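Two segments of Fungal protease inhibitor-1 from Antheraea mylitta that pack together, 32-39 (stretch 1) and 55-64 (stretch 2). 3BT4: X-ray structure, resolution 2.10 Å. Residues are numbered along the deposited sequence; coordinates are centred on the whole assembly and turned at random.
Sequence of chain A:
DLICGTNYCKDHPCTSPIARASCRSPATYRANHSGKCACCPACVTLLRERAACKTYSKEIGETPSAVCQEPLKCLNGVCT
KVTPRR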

# COMPACT_ATOMS: atom_id res chain seq x y z
N ASN A 32 6.99 3.89 1.15
CA ASN A 32 6.22 4.19 -0.06
C ASN A 32 4.95 3.35 -0.12
O ASN A 32 5.00 2.19 -0.51
CB ASN A 32 7.07 3.92 -1.31
CG ASN A 32 8.27 4.84 -1.41
OD1 ASN A 32 8.17 5.94 -1.94
ND2 ASN A 32 9.40 4.40 -0.91
N HIS A 33 3.83 3.94 0.30
CA HIS A 33 2.56 3.20 0.41
C HIS A 33 1.35 3.98 -0.08
O HIS A 33 0.55 3.45 -0.83
CB HIS A 33 2.29 2.70 1.85
CG HIS A 33 1.18 1.69 1.94
ND1 HIS A 33 1.34 0.37 1.59
CD2 HIS A 33 -0.12 1.82 2.31
CE1 HIS A 33 0.19 -0.27 1.73
NE2 HIS A 33 -0.71 0.59 2.16
N SER A 34 1.23 5.24 0.36
CA SER A 34 0.01 6.01 0.15
C SER A 34 0.07 6.96 -1.03
O SER A 34 1.16 7.43 -1.41
CB SER A 34 -0.35 6.82 1.40
OG SER A 34 -0.29 5.98 2.53
N GLY A 35 -1.11 7.26 -1.57
CA GLY A 35 -1.24 8.24 -2.65
C GLY A 35 -0.99 7.68 -4.02
O GLY A 35 -0.53 6.54 -4.17
N LYS A 36 -1.31 8.47 -5.05
CA LYS A 36 -0.97 8.07 -6.42
C LYS A 36 0.51 7.67 -6.51
O LYS A 36 1.39 8.40 -6.02
CB LYS A 36 -1.31 9.20 -7.40
CG LYS A 36 -2.82 9.42 -7.53
CD LYS A 36 -3.17 10.54 -8.51
CE LYS A 36 -3.25 11.90 -7.81
NZ LYS A 36 -4.24 11.89 -6.69
N CYS A 37 0.75 6.49 -7.09
CA CYS A 37 2.09 5.89 -7.21
C CYS A 37 2.83 5.62 -5.88
O CYS A 37 4.04 5.34 -5.88
CB CYS A 37 2.96 6.65 -8.23
SG CYS A 37 2.24 6.60 -9.91
N ALA A 38 2.09 5.69 -4.77
CA ALA A 38 2.63 5.31 -3.46
C ALA A 38 3.81 6.20 -3.03
O ALA A 38 4.76 5.73 -2.43
CB ALA A 38 3.03 3.84 -3.48
N CYS A 39 3.72 7.50 -3.34
CA CYS A 39 4.75 8.49 -3.00
C CYS A 39 4.83 8.82 -1.51
O CYS A 39 5.87 9.32 -1.04
CB CYS A 39 4.54 9.77 -3.81
SG CYS A 39 4.66 9.47 -5.60
N THR A 55 -9.51 -2.83 -2.18
CA THR A 55 -8.61 -2.87 -3.33
C THR A 55 -7.42 -1.87 -3.18
O THR A 55 -7.58 -0.71 -2.78
CB THR A 55 -9.37 -2.62 -4.66
OG1 THR A 55 -10.01 -1.35 -4.61
CG2 THR A 55 -10.42 -3.65 -4.89
N TYR A 56 -6.23 -2.37 -3.46
CA TYR A 56 -5.04 -1.54 -3.42
C TYR A 56 -4.48 -1.42 -4.82
O TYR A 56 -4.11 -2.43 -5.43
CB TYR A 56 -3.96 -2.13 -2.50
CG TYR A 56 -2.73 -1.26 -2.39
CD1 TYR A 56 -2.66 -0.25 -1.45
CD2 TYR A 56 -1.65 -1.43 -3.27
CE1 TYR A 56 -1.53 0.57 -1.35
CE2 TYR A 56 -0.52 -0.61 -3.19
CZ TYR A 56 -0.48 0.38 -2.22
OH TYR A 56 0.62 1.19 -2.12
N SER A 57 -4.43 -0.19 -5.32
CA SER A 57 -3.80 0.11 -6.61
C SER A 57 -3.18 1.50 -6.56
O SER A 57 -3.89 2.51 -6.55
CB SER A 57 -4.79 -0.02 -7.77
OG SER A 57 -4.17 0.31 -9.01
N LYS A 58 -1.85 1.54 -6.51
CA LYS A 58 -1.07 2.79 -6.48
C LYS A 58 -1.15 3.52 -7.82
O LYS A 58 -1.16 4.75 -7.85
CB LYS A 58 0.38 2.54 -6.09
CG LYS A 58 1.22 1.90 -7.16
CD LYS A 58 2.67 1.89 -6.78
CE LYS A 58 3.46 1.11 -7.81
NZ LYS A 58 4.92 1.28 -7.63
N GLU A 59 -1.23 2.74 -8.90
CA GLU A 59 -1.43 3.26 -10.25
C GLU A 59 -2.68 4.10 -10.32
O GLU A 59 -2.84 4.92 -11.21
CB GLU A 59 -1.58 2.10 -11.25
CG GLU A 59 -0.32 1.31 -11.51
CD GLU A 59 0.12 0.45 -10.34
OE1 GLU A 59 1.34 0.22 -10.22
OE2 GLU A 59 -0.73 -0.01 -9.55
N ILE A 60 -3.55 3.88 -9.36
CA ILE A 60 -4.90 4.42 -9.39
C ILE A 60 -5.12 5.40 -8.24
O ILE A 60 -6.12 6.14 -8.22
CB ILE A 60 -5.91 3.23 -9.34
CG1 ILE A 60 -6.80 3.21 -10.58
CG2 ILE A 60 -6.71 3.20 -8.06
CD1 ILE A 60 -6.23 2.38 -11.70
N GLY A 61 -4.19 5.38 -7.27
CA GLY A 61 -4.30 6.17 -6.05
C GLY A 61 -5.20 5.60 -4.97
O GLY A 61 -5.51 6.29 -4.00
N GLU A 62 -5.62 4.34 -5.10
CA GLU A 62 -6.42 3.69 -4.05
C GLU A 62 -5.52 2.91 -3.13
O GLU A 62 -5.14 1.79 -3.44
CB GLU A 62 -7.46 2.74 -4.64
CG GLU A 62 -8.63 3.46 -5.28
CD GLU A 62 -9.43 4.33 -4.31
OE1 GLU A 62 -9.87 3.83 -3.25
OE2 GLU A 62 -9.62 5.52 -4.62
N THR A 63 -5.18 3.51 -2.00
CA THR A 63 -4.07 3.05 -1.17
C THR A 63 -4.46 2.90 0.30
O THR A 63 -4.02 3.69 1.15
CB THR A 63 -2.85 3.99 -1.28
OG1 THR A 63 -3.26 5.31 -0.97
CG2 THR A 63 -2.31 3.99 -2.68
N PRO A 64 -5.27 1.86 0.61
CA PRO A 64 -5.67 1.62 2.00
C PRO A 64 -4.46 1.24 2.85
O PRO A 64 -3.54 0.60 2.35
CB PRO A 64 -6.64 0.44 1.90
CG PRO A 64 -6.32 -0.23 0.60
CD PRO A 64 -5.84 0.86 -0.32
O HOH W 1 -2.23 4.46 3.11

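The two stretches run past each other in opposite order: Ser34 lies nearest Thr63, with CA atoms 5.2 Å apart, Lys36 nearest Gly61 at 3.9 Å between CA atoms, and Cys37 nearest Lys58 at 4.5 Å, again CA to CA. No ladder of backbone pairs follows from this register. Of the four direct hydrogen bonds that join the stretches, one links main chain to main chain, and each of the other three engages a side chain.

The purely main-chain bond runs from Cys37 N to Lys58 O, 2.7 Å long with an N-H...acceptor angle of 163°, so it is short and nearly straight. Lys58 O also accepts a weak bond from Gly61 N at 3.1 Å, and thus serves a turn in its own stretch as well as the contact. Next along stretch 1, Ala38 N turns inward, donating to Gly35 O at 2.8 Å. Stretch 2 ties itself together likewise, through Ser57 N to Glu62 O at 2.8 Å and Glu62 N to Ser57 O at 2.9 Å.

At Gly35 the amide finds a side-chain acceptor: N lies 3.0 Å from Thr63 OG1, with an angle of 158°. Thr63 points its CA-to-CB bond toward stretch 1, and its p rotamer (chi1 55°) accompanies this placement of OG1, while CG2 packs 3.4 Å from His33 O. A water extends the polar network, donating to Thr63 O at 2.8 Å and hydrogen bonding to Ser34 OG at 2.5 Å.

His33 is used at both main chain and ring. Its carbonyl O accepts from Tyr56 OH at 2.6 Å, near the plane of the tyrosine ring, and its ring NE2 donates to Pro64 O at 2.8 Å and 158°. Pro64 O sits at the edge of the imidazole, as suits an in-plane N-H, whereas Tyr56 CE1 lies over one face, 3.6 Å from His33 NE2. The two rings meet obliquely, centroids 4.9 Å apart and planes at 32°.

Apolar contact fills in around these bonds: Ala38 CB lies 3.8 Å from Lys58 CD, the aliphatic part of an extended lysine, and also 3.8 Å from Tyr56 OH. Where Lys36 crosses Gly61, the absence of a side chain matters, because an ideal CB on Gly61 would fall 2.9 Å from Lys36 CG, a clash. The positive phi of Gly61, 80°, independently favours glycine. Together the stretches bury 428 Å², counting both sides.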